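Local coordinates for inositol 2-dehydrogenase/D-chiro-inositol 3-dehydrogenase (Lactobacillus casei, PDB 4MIY), which oxidises myo-inositol to 2-keto-myo-inositol and D-chiro-inositol to 1-keto-D-chiro-inositol, using NAD as the hydride acceptor, at the interface of chains A and B. Numbering follows the deposited sequence. Chains: chain A/B, Inositol 2-dehydrogenase/D-chiro-inositol 3-dehydrogenase.

The interface of chains A and B. Residues chain A 199-202, 229; chain B 149, 245.
Methyl CD1 of B:Leu149 sits above the imidazole plane of A:His229, displaced beyond the NE2-CE1 side of the ring and 3.9 Å from NE2, with the two side chains crossing at about a right angle at the two-fold interface of this Gfo/Idh/MocA-family dehydrogenase. At the ring's edge, in its plane, NE2 meets water 1 at 2.8 Å. The second flat group is the carboxylate of B:Glu245: OE2 accepts a hydrogen bond from the backbone N of A:Ala201 (2.9 Å), and this N-H arrives from above the carboxylate plane, 46° out of it. The patch illustrates how a side chain at a two-fold interface can hold a partner's loop by a backbone N-H, largely whatever that residue's side chain; its twin recurs with the chains exchanged, and the tetrameric deposited assembly suggests a role in oligomer formation. B:Glu245 places CG anti to its own carbonyl carbon (chi1 -72°) and runs extended from there, past A:Ser200 OG to the alanine's amide. That serine hydroxyl accepts the N-H of A:Glu202 (2.9 Å), closing a tight turn that probably helps to orient the A:Ala201 amide. Water 1 joins the same OG and the ring NE2 to B:Glu245 O, so the backbone carbonyl of the same glutamate is tied in too. The other carboxylate oxygen, OE1, holds water 2 at 2.6 Å; this water also touches A:Glu202 OE1. Water thus bridges two acidic groups whose OE1 atoms are 5.2 Å apart, which may ease the repulsion expected if both are charged. Replacing B:Glu245 with an alanine would probably leave the A:Ala201 amide without its partner across the interface and water 2 less firmly held.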
ATOM      1  N   GLN A 199     -11.477 -20.022  21.853  1.00 20.10           N
ATOM      2  CA  GLN A 199     -11.052 -19.070  22.828  1.00 19.39           C
ATOM      3  C   GLN A 199      -9.565 -18.819  22.756  1.00 17.24           C
ATOM      4  O   GLN A 199      -8.775 -19.708  22.700  1.00 19.04           O
ATOM      5  CB  GLN A 199     -11.423 -19.582  24.207  1.00 20.58           C
ATOM      6  CG  GLN A 199     -10.974 -18.716  25.338  1.00 17.74           C
ATOM      7  CD  GLN A 199     -11.869 -17.524  25.593  1.00 19.55           C
ATOM      8  OE1 GLN A 199     -12.615 -17.112  24.751  1.00 20.29           O
ATOM      9  NE2 GLN A 199     -11.783 -16.985  26.785  1.00 21.36           N
ATOM     10  N   SER A 200      -9.205 -17.564  22.786  1.00 17.91           N
ATOM     11  CA  SER A 200      -7.821 -17.191  22.763  1.00 16.39           C
ATOM     12  C   SER A 200      -7.144 -17.499  24.058  1.00 17.26           C
ATOM     13  O   SER A 200      -7.666 -17.243  25.090  1.00 18.81           O
ATOM     14  CB  SER A 200      -7.672 -15.698  22.543  1.00 17.88           C
ATOM     15  OG  SER A 200      -6.329 -15.362  22.682  1.00 16.78           O
ATOM     16  N   ALA A 201      -5.925 -17.982  23.963  1.00 17.79           N
ATOM     17  CA  ALA A 201      -5.122 -18.203  25.149  1.00 18.51           C
ATOM     18  C   ALA A 201      -4.714 -16.946  25.854  1.00 19.25           C
ATOM     19  O   ALA A 201      -4.208 -17.015  26.938  1.00 21.54           O
ATOM     20  CB  ALA A 201      -3.913 -19.024  24.812  1.00 22.65           C
ATOM     21  N   GLU A 202      -4.943 -15.795  25.241  1.00 16.32           N
ATOM     22  CA  GLU A 202      -4.549 -14.533  25.835  1.00 17.34           C
ATOM     23  C   GLU A 202      -5.555 -13.973  26.833  1.00 16.29           C
ATOM     24  O   GLU A 202      -5.247 -13.054  27.522  1.00 20.10           O
ATOM     25  CB  GLU A 202      -4.227 -13.460  24.790  1.00 16.72           C
ATOM     26  CG  GLU A 202      -3.166 -13.792  23.795  1.00 18.75           C
ATOM     27  CD  GLU A 202      -1.817 -14.019  24.396  1.00 24.29           C
ATOM     28  OE1 GLU A 202      -1.151 -14.979  23.995  1.00 30.16           O
ATOM     29  OE2 GLU A 202      -1.435 -13.253  25.256  1.00 31.41           O
ATOM     30  N   HIS A 229     -12.106  -8.448  18.680  1.00 14.23           N
ATOM     31  CA  HIS A 229     -10.928  -9.127  19.166  1.00 14.51           C
ATOM     32  C   HIS A 229     -10.168  -8.202  20.071  1.00 13.54           C
ATOM     33  O   HIS A 229      -9.450  -7.382  19.627  1.00 14.95           O
ATOM     34  CB  HIS A 229     -10.032  -9.582  18.002  1.00 13.08           C
ATOM     35  CG  HIS A 229      -8.944 -10.522  18.400  1.00 13.48           C
ATOM     36  ND1 HIS A 229      -7.928 -10.878  17.559  1.00 15.33           N
ATOM     37  CD2 HIS A 229      -8.714 -11.171  19.559  1.00 14.70           C
ATOM     38  CE1 HIS A 229      -7.120 -11.706  18.180  1.00 13.68           C
ATOM     39  NE2 HIS A 229      -7.579 -11.912  19.390  1.00 14.24           N
TER
ATOM     40  N   LEU B 149      -7.391 -18.246  15.110  1.00 13.79           N
ATOM     41  CA  LEU B 149      -8.708 -18.136  15.698  1.00 14.67           C
ATOM     42  C   LEU B 149      -9.825 -17.978  14.659  1.00 13.59           C
ATOM     43  O   LEU B 149     -10.826 -18.619  14.745  1.00 14.71           O
ATOM     44  CB  LEU B 149      -8.732 -16.970  16.685  1.00 15.23           C
ATOM     45  CG  LEU B 149      -7.651 -16.993  17.747  1.00 16.17           C
ATOM     46  CD1 LEU B 149      -7.609 -15.670  18.482  1.00 16.92           C
ATOM     47  CD2 LEU B 149      -7.856 -18.149  18.689  1.00 19.49           C
ATOM     48  N   GLU B 245      -3.933 -15.309  17.843  1.00 13.45           N
ATOM     49  CA  GLU B 245      -3.962 -14.908  19.207  1.00 13.83           C
ATOM     50  C   GLU B 245      -3.122 -13.657  19.456  1.00 13.70           C
ATOM     51  O   GLU B 245      -3.463 -12.853  20.271  1.00 15.22           O
ATOM     52  CB  GLU B 245      -3.441 -16.059  20.066  1.00 14.16           C
ATOM     53  CG  GLU B 245      -4.370 -17.207  20.163  1.00 17.16           C
ATOM     54  CD  GLU B 245      -3.823 -18.388  20.924  1.00 19.01           C
ATOM     55  OE1 GLU B 245      -2.661 -18.705  20.751  1.00 21.36           O
ATOM     56  OE2 GLU B 245      -4.625 -18.997  21.624  1.00 21.48           O
TER
HETATM   57  O   HOH W   1      -5.991 -13.064  21.336  1.00 15.38           O
HETATM   58  O   HOH W   2      -0.844 -17.397  22.059  1.00 29.55           O